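PDB 4O7R: phosphoribosylaminoimidazole-succinocarboxamide synthase from Pyrococcus horikoshii, which catalyses the ATP-dependent joining of L-aspartate to carboxyaminoimidazole ribonucleotide, forming SAICAR in de novo purine biosynthesis. Local coordinates for residues Leu83-Leu88 / Lys175-Lys180; Val90-Val95 / Ile152-Asn157. All coordinates share one frame; numbering follows the deposited sequence.

Contact 1 of 2, residues Leu83-Leu88 / Lys175-Lys180; sequences LDMYPL and KLEFGK. With U5P (uridine-5'-monophosphate), chain B.
Asp84 and Lys180 face each other as a hydrogen-bonded antiparallel pair, in the sheet of strands 84-93 and 169-180. Asp84 N donates to Lys180 O at 3.1 Å, and Lys180 N donates to Asp84 O at 2.9 Å. Next comes the non-hydrogen-bonded pair Met85 and Gly179, whose CA atoms lie 4.0 Å apart. Here packing is tight. The lack of a side chain lets Leu83 and the Asp84 carbonyl close over Gly179 CA. A third bond runs from Tyr86 N to Phe178 O. Beyond it a water bridges the strands: it accepts from Phe178 N and bonds to the carbonyls of Tyr86 and Leu88.

The buried Tyr86 ring, with CG beside the backbone N (chi1 -74°), meets the Phe178 carbonyl at its edge. Glu145 OE2 of helix 143-166 forms a salt bridge with Lys180 NZ and a hydrogen bond with Tyr86 OH. Asp84 and Met85 are exposed, on opposite faces of the sheet. Met85 folds its CE toward Glu177; the Asp84 carboxylate, in a doubtful conformer, lies beside Lys180 without a salt bridge. Lys175 NZ bridges Glu177 OE2, and its CE packs on uracil O2. The chemistry implies pairing by backbone bonds, with the Lys180 charge directed chiefly to the helix.

Contact 2 of 2, residues Val90-Val95 / Ile152-Asn157; sequences VVVRNV and IALKVN. With U5P (uridine-5'-monophosphate), chain B.
Asn94 and Asn157 join their side-chain amides in a reciprocal pair of hydrogen bonds. Asn157 ND2 donates to Asn94 OD1 at 2.9 Å, and Asn94 ND2 donates to Asn157 OD1 at 2.9 Å. The amides come from opposite directions and are nearly coplanar, 11° apart. Each donor lies on a lone pair of the other's oxygen, which fixes the rotation of both amides. Beside them, Val92 forks against the helix. Its CG1, anti to the backbone N (chi1 -174°), rests 3.6 Å from Asn157 CG. Its CG2 meets Ala153 CB at 3.7 Å. Val90 CG1 reaches the same methyl at 4.0 Å, so the small Ala153 sits against two valines.

The next shell fixes these groups. Asn94 ND2 also bonds to Leu171 O, and Phe174 packs on both Val92 and Asn157. The strand and helix axes come within 9.1 Å and cross at -43°. Leu154 extends the packing to Pro115 and to Tyr134 of the second subunit.

Arg93 points away from the helix, toward uridine monophosphate. Its NH2 donates to phosphate O1P at 2.6 Å and its NH1 to O3P at 3.2 Å, while Glu118 forms a salt bridge with NH1. The chemistry implies two sides: valines of the strand, and the Asn94 amide at the corner that follows it, hold this part of the chain to the helix, and an arginine on the other side binds the nucleotide phosphate.

Overall arrangement
The two contacts have centres about 15 Å apart and share strand 84-93. Contact 1 pairs the start of this strand with the end of strand 169-180. Contact 2 packs its later part on helix 143-166. Along the chain the order is 83-88, 90-95, 152-157, 175-180, so contact 2 falls within the span bridged by contact 1. Helix 143-166 leads into strand 169-180, which returns beside strand 84-93 in the same antiparallel sheet. The contacts also touch directly: Phe178 packs on Val90 and Ile152, and Leu176 on Ala153. Together they join sheet and helix into one core. Lys175 and Arg93 both reach the bound uridine monophosphate, so this core also forms part of a nucleotide pocket.

Contact 1 of 2, residues Leu83-Leu88 / Lys175-Lys180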
ATOM      1  N   LEU A  83      24.724   5.841  -8.734  1.00 24.19           N
ATOM      2  CA  LEU A  83      24.176   4.887  -7.781  1.00 22.65           C
ATOM      3  C   LEU A  83      23.398   3.841  -8.531  1.00 21.84           C
ATOM      4  O   LEU A  83      22.922   4.103  -9.643  1.00 22.15           O
ATOM      5  CB  LEU A  83      23.226   5.605  -6.811  1.00 22.56           C
ATOM      6  CG  LEU A  83      23.735   6.708  -5.870  1.00 23.21           C
ATOM      7  CD1 LEU A  83      22.575   7.457  -5.228  1.00 21.91           C
ATOM      8  CD2 LEU A  83      24.671   6.160  -4.803  1.00 21.49           C
ATOM      9  N   ASP A  84      23.303   2.652  -7.937  1.00 21.32           N
ATOM     10  CA  ASP A  84      22.314   1.646  -8.332  0.50 21.13           C
ATOM     11  C   ASP A  84      20.999   2.086  -7.692  1.00 21.39           C
ATOM     12  O   ASP A  84      20.828   1.969  -6.478  1.00 21.64           O
ATOM     13  CB  ASP A  84      22.750   0.269  -7.801  0.50 20.85           C
ATOM     14  CG  ASP A  84      21.742  -0.843  -8.091  0.50 20.32           C
ATOM     15  OD1 ASP A  84      20.810  -0.652  -8.904  0.50 20.17           O
ATOM     16  OD2 ASP A  84      21.903  -1.933  -7.497  0.50 19.65           O
ATOM     17  N   MET A  85      20.078   2.609  -8.498  1.00 22.77           N
ATOM     18  CA  MET A  85      18.845   3.181  -7.973  1.00 23.71           C
ATOM     19  C   MET A  85      17.888   2.133  -7.499  1.00 22.00           C
ATOM     20  O   MET A  85      17.724   1.123  -8.155  1.00 23.00           O
ATOM     21  CB  MET A  85      18.159   4.067  -9.004  1.00 26.83           C
ATOM     22  CG  MET A  85      18.954   5.315  -9.372  1.00 31.38           C
ATOM     23  SD  MET A  85      19.226   6.466  -7.999  1.00 34.59           S
ATOM     24  CE  MET A  85      17.601   7.254  -7.992  1.00 32.65           C
ATOM     25  N   TYR A  86      17.276   2.362  -6.341  1.00 20.68           N
ATOM     26  CA  TYR A  86      16.133   1.541  -5.905  1.00 18.91           C
ATOM     27  C   TYR A  86      14.951   1.961  -6.756  1.00 17.98           C
ATOM     28  O   TYR A  86      14.796   3.146  -7.030  1.00 17.99           O
ATOM     29  CB  TYR A  86      15.812   1.799  -4.439  1.00 18.67           C
ATOM     30  CG  TYR A  86      16.802   1.169  -3.504  1.00 19.43           C
ATOM     31  CD1 TYR A  86      16.736  -0.203  -3.223  1.00 19.98           C
ATOM     32  CD2 TYR A  86      17.825   1.924  -2.912  1.00 19.19           C
ATOM     33  CE1 TYR A  86      17.641  -0.805  -2.364  1.00 20.09           C
ATOM     34  CE2 TYR A  86      18.749   1.332  -2.056  1.00 19.91           C
ATOM     35  CZ  TYR A  86      18.641  -0.035  -1.781  1.00 20.93           C
ATOM     36  OH  TYR A  86      19.526  -0.655  -0.931  1.00 21.86           O
ATOM     37  N   PRO A  87      14.107   1.011  -7.177  1.00 17.25           N
ATOM     38  CA  PRO A  87      12.993   1.480  -8.019  1.00 16.51           C
ATOM     39  C   PRO A  87      11.841   1.978  -7.156  1.00 16.22           C
ATOM     40  O   PRO A  87      10.718   1.458  -7.250  1.00 16.10           O
ATOM     41  CB  PRO A  87      12.599   0.221  -8.812  1.00 16.39           C
ATOM     42  CG  PRO A  87      12.990  -0.929  -7.927  1.00 16.78           C
ATOM     43  CD  PRO A  87      14.103  -0.456  -7.004  1.00 17.19           C
ATOM     44  N   LEU A  88      12.114   2.959  -6.292  1.00 15.76           N
ATOM     45  CA  LEU A  88      11.092   3.428  -5.349  1.00 15.23           C
ATOM     46  C   LEU A  88      10.936   4.928  -5.361  1.00 15.16           C
ATOM     47  O   LEU A  88      11.885   5.664  -5.636  1.00 14.91           O
ATOM     48  CB  LEU A  88      11.405   3.004  -3.911  1.00 15.44           C
ATOM     49  CG  LEU A  88      11.743   1.551  -3.562  1.00 15.97           C
ATOM     50  CD1 LEU A  88      12.552   1.521  -2.269  1.00 16.00           C
ATOM     51  CD2 LEU A  88      10.485   0.704  -3.457  1.00 15.45           C
ATOM     52  N   LYS A 175       8.519  13.663  -1.456  1.00 13.59           N
ATOM     53  CA  LYS A 175       8.967  12.392  -2.038  1.00 13.73           C
ATOM     54  C   LYS A 175      10.515  12.342  -2.069  1.00 14.18           C
ATOM     55  O   LYS A 175      11.168  13.346  -2.416  1.00 13.72           O
ATOM     56  CB  LYS A 175       8.377  12.220  -3.436  1.00 13.51           C
ATOM     57  CG  LYS A 175       8.719  10.917  -4.171  1.00 14.40           C
ATOM     58  CD  LYS A 175       9.995  10.992  -5.018  1.00 14.90           C
ATOM     59  CE  LYS A 175       9.858  11.999  -6.171  1.00 15.97           C
ATOM     60  NZ  LYS A 175      11.104  12.227  -6.977  1.00 14.94           N
ATOM     61  N   LEU A 176      11.073  11.188  -1.681  1.00 13.76           N
ATOM     62  CA  LEU A 176      12.506  10.900  -1.780  1.00 14.43           C
ATOM     63  C   LEU A 176      12.808   9.676  -2.650  1.00 14.33           C
ATOM     64  O   LEU A 176      11.998   8.766  -2.767  1.00 14.34           O
ATOM     65  CB  LEU A 176      13.120  10.620  -0.396  1.00 14.89           C
ATOM     66  CG  LEU A 176      13.091  11.690   0.689  1.00 15.70           C
ATOM     67  CD1 LEU A 176      13.710  11.138   1.974  1.00 15.81           C
ATOM     68  CD2 LEU A 176      13.775  12.970   0.217  1.00 15.37           C
ATOM     69  N   GLU A 177      13.998   9.654  -3.236  1.00 14.48           N
ATOM     70  CA  GLU A 177      14.485   8.487  -3.960  1.00 14.68           C
ATOM     71  C   GLU A 177      15.885   8.203  -3.449  1.00 15.42           C
ATOM     72  O   GLU A 177      16.563   9.112  -2.922  1.00 15.73           O
ATOM     73  CB  GLU A 177      14.520   8.754  -5.469  1.00 14.50           C
ATOM     74  CG  GLU A 177      13.147   9.088  -6.024  1.00 14.46           C
ATOM     75  CD  GLU A 177      13.062   9.096  -7.542  1.00 14.48           C
ATOM     76  OE1 GLU A 177      13.948   8.546  -8.231  1.00 14.48           O
ATOM     77  OE2 GLU A 177      12.070   9.649  -8.047  1.00 14.52           O
ATOM     78  N   PHE A 178      16.317   6.956  -3.617  1.00 15.36           N
ATOM     79  CA  PHE A 178      17.537   6.457  -3.012  1.00 14.75           C
ATOM     80  C   PHE A 178      18.243   5.524  -3.973  1.00 15.04           C
ATOM     81  O   PHE A 178      17.601   4.933  -4.836  1.00 14.92           O
ATOM     82  CB  PHE A 178      17.196   5.628  -1.767  1.00 14.56           C
ATOM     83  CG  PHE A 178      16.657   6.419  -0.626  1.00 14.46           C
ATOM     84  CD1 PHE A 178      17.521   6.929   0.354  1.00 14.68           C
ATOM     85  CD2 PHE A 178      15.281   6.636  -0.494  1.00 14.47           C
ATOM     86  CE1 PHE A 178      17.028   7.667   1.429  1.00 14.29           C
ATOM     87  CE2 PHE A 178      14.786   7.357   0.587  1.00 14.32           C
ATOM     88  CZ  PHE A 178      15.658   7.876   1.545  1.00 14.14           C
ATOM     89  N   GLY A 179      19.558   5.359  -3.782  1.00 15.44           N
ATOM     90  CA  GLY A 179      20.347   4.328  -4.459  1.00 16.33           C
ATOM     91  C   GLY A 179      21.453   3.786  -3.563  1.00 17.26           C
ATOM     92  O   GLY A 179      21.733   4.359  -2.514  1.00 16.94           O
ATOM     93  N   LYS A 180      22.080   2.678  -3.971  1.00 19.01           N
ATOM     94  CA  LYS A 180      23.253   2.129  -3.273  1.00 20.47           C
ATOM     95  C   LYS A 180      24.511   2.632  -3.947  1.00 20.40           C
ATOM     96  O   LYS A 180      24.607   2.587  -5.159  1.00 20.94           O
ATOM     97  CB  LYS A 180      23.312   0.599  -3.355  1.00 22.88           C
ATOM     98  CG  LYS A 180      22.116  -0.174  -2.845  1.00 25.67           C
ATOM     99  CD  LYS A 180      22.557  -1.568  -2.394  1.00 29.53           C
ATOM    100  CE  LYS A 180      22.350  -2.630  -3.469  1.00 32.40           C
ATOM    101  NZ  LYS A 180      20.970  -3.206  -3.411  1.00 33.72           N
TER
HETATM  102  N1  U5P B 301       5.423  13.357  -5.364  1.00 29.51           N
HETATM  103  C2  U5P B 301       6.535  13.471  -6.260  1.00 29.31           C
HETATM  104  N3  U5P B 301       6.578  12.741  -7.393  1.00 31.08           N
HETATM  105  C4  U5P B 301       5.558  11.901  -7.691  1.00 32.71           C
HETATM  106  C5  U5P B 301       4.459  11.763  -6.831  1.00 31.15           C
HETATM  107  C6  U5P B 301       4.409  12.510  -5.657  1.00 29.79           C
HETATM  108  O2  U5P B 301       7.474  14.245  -6.003  1.00 26.47           O
HETATM  109  O4  U5P B 301       5.594  11.222  -8.741  1.00 33.64           O
HETATM  110  C1' U5P B 301       5.384  14.155  -4.128  1.00 26.56           C
HETATM  111  C2' U5P B 301       4.279  15.197  -4.165  1.00 24.73           C
HETATM  112  O2' U5P B 301       4.721  16.432  -4.734  1.00 24.37           O
HETATM  113  C3' U5P B 301       3.938  15.327  -2.693  1.00 24.73           C
HETATM  114  C4' U5P B 301       4.159  13.930  -2.105  1.00 24.98           C
HETATM  115  O3' U5P B 301       4.879  16.196  -2.077  1.00 21.93           O
HETATM  116  O4' U5P B 301       5.115  13.322  -2.982  1.00 26.62           O
HETATM  117  C5' U5P B 301       2.879  13.085  -1.996  1.00 22.88           C
HETATM  118  O5' U5P B 301       2.263  12.966  -3.280  1.00 21.50           O
HETATM  119  P   U5P B 301       0.778  12.398  -3.524  1.00 20.42           P
HETATM  120  O1P U5P B 301      -0.116  13.075  -2.541  1.00 19.80           O
HETATM  121  O2P U5P B 301       0.499  12.774  -4.970  1.00 21.46           O
HETATM  122  O3P U5P B 301       0.925  10.905  -3.309  1.00 22.00           O
HETATM  123  O   HOH W   1      14.449   5.173  -4.853  1.00  9.99           O

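Contact 2 of 2, residues Val90-Val95 / Ile152-Asn157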
ATOM      1  N   VAL A  90       9.686   7.264  -2.209  1.00 13.86           N
ATOM      2  CA  VAL A  90       9.473   7.092  -0.776  1.00 12.85           C
ATOM      3  C   VAL A  90       8.828   8.368  -0.282  1.00 12.55           C
ATOM      4  O   VAL A  90       9.461   9.407  -0.287  1.00 12.50           O
ATOM      5  CB  VAL A  90      10.812   6.859  -0.038  1.00 12.58           C
ATOM      6  CG1 VAL A  90      10.589   6.584   1.445  1.00 11.86           C
ATOM      7  CG2 VAL A  90      11.559   5.695  -0.671  1.00 12.55           C
ATOM      8  N   VAL A  91       7.579   8.286   0.158  1.00 12.21           N
ATOM      9  CA  VAL A  91       6.831   9.494   0.505  1.00 12.32           C
ATOM     10  C   VAL A  91       6.659   9.641   2.021  1.00 12.21           C
ATOM     11  O   VAL A  91       6.254   8.710   2.718  1.00 12.08           O
ATOM     12  CB  VAL A  91       5.467   9.551  -0.229  1.00 12.18           C
ATOM     13  CG1 VAL A  91       4.679  10.771   0.219  1.00 12.32           C
ATOM     14  CG2 VAL A  91       5.681   9.591  -1.735  1.00 11.48           C
ATOM     15  N   VAL A  92       6.996  10.812   2.537  1.00 12.43           N
ATOM     16  CA  VAL A  92       6.837  11.060   3.963  1.00 12.78           C
ATOM     17  C   VAL A  92       5.731  12.108   4.102  1.00 13.37           C
ATOM     18  O   VAL A  92       5.744  13.121   3.388  1.00 13.06           O
ATOM     19  CB  VAL A  92       8.170  11.469   4.632  1.00 12.48           C
ATOM     20  CG1 VAL A  92       8.034  11.587   6.160  1.00 12.84           C
ATOM     21  CG2 VAL A  92       9.242  10.457   4.300  1.00 11.97           C
ATOM     22  N   ARG A  93       4.753  11.834   4.973  1.00 13.82           N
ATOM     23  CA  ARG A  93       3.579  12.723   5.133  1.00 14.25           C
ATOM     24  C   ARG A  93       3.365  13.159   6.587  1.00 14.29           C
ATOM     25  O   ARG A  93       3.251  12.311   7.471  1.00 15.31           O
ATOM     26  CB  ARG A  93       2.314  12.051   4.547  1.00 13.86           C
ATOM     27  CG  ARG A  93       2.625  11.192   3.313  1.00 14.14           C
ATOM     28  CD  ARG A  93       1.378  10.632   2.636  1.00 14.23           C
ATOM     29  NE  ARG A  93       0.705  11.668   1.867  1.00 13.75           N
ATOM     30  CZ  ARG A  93       0.430  11.613   0.571  1.00 14.08           C
ATOM     31  NH1 ARG A  93       0.731  10.538  -0.166  1.00 14.27           N
ATOM     32  NH2 ARG A  93      -0.153  12.660   0.007  1.00 13.54           N
ATOM     33  N   ASN A  94       3.361  14.472   6.832  1.00 14.47           N
ATOM     34  CA  ASN A  94       3.068  15.061   8.165  1.00 14.59           C
ATOM     35  C   ASN A  94       1.621  15.597   8.244  1.00 15.16           C
ATOM     36  O   ASN A  94       0.939  15.449   9.280  1.00 15.53           O
ATOM     37  CB  ASN A  94       4.043  16.207   8.476  1.00 14.31           C
ATOM     38  CG  ASN A  94       5.502  15.778   8.374  1.00 14.80           C
ATOM     39  OD1 ASN A  94       5.926  14.874   9.087  1.00 15.33           O
ATOM     40  ND2 ASN A  94       6.266  16.394   7.467  1.00 13.69           N
ATOM     41  N   VAL A  95       1.174  16.217   7.151  1.00 14.39           N
ATOM     42  CA  VAL A  95      -0.159  16.806   7.037  1.00 15.00           C
ATOM     43  C   VAL A  95      -0.918  16.124   5.881  1.00 15.92           C
ATOM     44  O   VAL A  95      -0.325  15.819   4.841  1.00 16.30           O
ATOM     45  CB  VAL A  95      -0.077  18.336   6.807  1.00 14.67           C
ATOM     46  CG1 VAL A  95      -1.467  18.935   6.590  1.00 14.49           C
ATOM     47  CG2 VAL A  95       0.597  19.026   7.987  1.00 13.99           C
ATOM     48  N   ILE A 152      16.118   6.572   7.357  1.00 18.87           N
ATOM     49  CA  ILE A 152      16.694   7.782   6.750  1.00 18.01           C
ATOM     50  C   ILE A 152      15.600   8.831   6.385  1.00 17.06           C
ATOM     51  O   ILE A 152      15.710  10.005   6.751  1.00 16.72           O
ATOM     52  CB  ILE A 152      17.578   7.445   5.524  1.00 17.98           C
ATOM     53  CG1 ILE A 152      18.761   6.554   5.921  1.00 18.46           C
ATOM     54  CG2 ILE A 152      18.083   8.713   4.847  1.00 18.49           C
ATOM     55  CD1 ILE A 152      19.327   5.724   4.769  1.00 17.54           C
ATOM     56  N   ALA A 153      14.557   8.402   5.674  1.00 16.13           N
ATOM     57  CA  ALA A 153      13.438   9.288   5.282  1.00 15.48           C
ATOM     58  C   ALA A 153      12.808  10.049   6.475  1.00 15.68           C
ATOM     59  O   ALA A 153      12.487  11.250   6.367  1.00 14.49           O
ATOM     60  CB  ALA A 153      12.376   8.483   4.541  1.00 14.37           C
ATOM     61  N   LEU A 154      12.632   9.336   7.598  1.00 15.74           N
ATOM     62  CA  LEU A 154      12.067   9.916   8.828  1.00 15.82           C
ATOM     63  C   LEU A 154      13.029  10.910   9.471  1.00 16.06           C
ATOM     64  O   LEU A 154      12.596  11.912  10.057  1.00 16.02           O
ATOM     65  CB  LEU A 154      11.664   8.818   9.828  1.00 15.15           C
ATOM     66  CG  LEU A 154      10.409   8.047   9.400  1.00 15.79           C
ATOM     67  CD1 LEU A 154      10.201   6.730  10.152  1.00 15.42           C
ATOM     68  CD2 LEU A 154       9.200   8.963   9.522  1.00 15.46           C
ATOM     69  N   LYS A 155      14.326  10.646   9.339  1.00 16.12           N
ATOM     70  CA  LYS A 155      15.350  11.562   9.867  1.00 17.33           C
ATOM     71  C   LYS A 155      15.401  12.809   8.993  1.00 17.01           C
ATOM     72  O   LYS A 155      15.424  13.926   9.513  1.00 17.57           O
ATOM     73  CB  LYS A 155      16.721  10.859   9.961  1.00 18.68           C
ATOM     74  CG  LYS A 155      17.872  11.729  10.425  1.00 21.54           C
ATOM     75  CD  LYS A 155      19.141  10.907  10.682  1.00 24.77           C
ATOM     76  CE  LYS A 155      20.392  11.814  10.693  1.00 27.04           C
ATOM     77  NZ  LYS A 155      21.715  11.096  10.763  1.00 26.93           N
ATOM     78  N   VAL A 156      15.399  12.608   7.670  1.00 15.81           N
ATOM     79  CA  VAL A 156      15.320  13.705   6.705  1.00 15.61           C
ATOM     80  C   VAL A 156      14.095  14.576   6.992  1.00 15.86           C
ATOM     81  O   VAL A 156      14.179  15.817   6.979  1.00 15.69           O
ATOM     82  CB  VAL A 156      15.272  13.188   5.242  1.00 15.54           C
ATOM     83  CG1 VAL A 156      14.877  14.302   4.285  1.00 15.45           C
ATOM     84  CG2 VAL A 156      16.613  12.592   4.826  1.00 14.80           C
ATOM     85  N   ASN A 157      12.970  13.921   7.271  1.00 15.99           N
ATOM     86  CA  ASN A 157      11.735  14.608   7.615  1.00 16.97           C
ATOM     87  C   ASN A 157      11.947  15.581   8.773  1.00 18.12           C
ATOM     88  O   ASN A 157      11.671  16.771   8.621  1.00 18.72           O
ATOM     89  CB  ASN A 157      10.638  13.586   7.936  1.00 17.12           C
ATOM     90  CG  ASN A 157       9.292  14.232   8.224  1.00 17.55           C
ATOM     91  OD1 ASN A 157       8.896  15.223   7.586  1.00 18.58           O
ATOM     92  ND2 ASN A 157       8.572  13.670   9.186  1.00 16.92           N
TER
HETATM   93  N1  U5P B 301       5.423  13.357  -5.364  1.00 29.51           N
HETATM   94  C2  U5P B 301       6.535  13.471  -6.260  1.00 29.31           C
HETATM   95  N3  U5P B 301       6.578  12.741  -7.393  1.00 31.08           N
HETATM   96  C4  U5P B 301       5.558  11.901  -7.691  1.00 32.71           C
HETATM   97  C5  U5P B 301       4.459  11.763  -6.831  1.00 31.15           C
HETATM   98  C6  U5P B 301       4.409  12.510  -5.657  1.00 29.79           C
HETATM   99  O2  U5P B 301       7.474  14.245  -6.003  1.00 26.47           O
HETATM  100  O4  U5P B 301       5.594  11.222  -8.741  1.00 33.64           O
HETATM  101  C1' U5P B 301       5.384  14.155  -4.128  1.00 26.56           C
HETATM  102  C2' U5P B 301       4.279  15.197  -4.165  1.00 24.73           C
HETATM  103  O2' U5P B 301       4.721  16.432  -4.734  1.00 24.37           O
HETATM  104  C3' U5P B 301       3.938  15.327  -2.693  1.00 24.73           C
HETATM  105  C4' U5P B 301       4.159  13.930  -2.105  1.00 24.98           C
HETATM  106  O3' U5P B 301       4.879  16.196  -2.077  1.00 21.93           O
HETATM  107  O4' U5P B 301       5.115  13.322  -2.982  1.00 26.62           O
HETATM  108  C5' U5P B 301       2.879  13.085  -1.996  1.00 22.88           C
HETATM  109  O5' U5P B 301       2.263  12.966  -3.280  1.00 21.50           O
HETATM  110  P   U5P B 301       0.778  12.398  -3.524  1.00 20.42           P
HETATM  111  O1P U5P B 301      -0.116  13.075  -2.541  1.00 19.80           O
HETATM  112  O2P U5P B 301       0.499  12.774  -4.970  1.00 21.46           O
HETATM  113  O3P U5P B 301       0.925  10.905  -3.309  1.00 22.00           O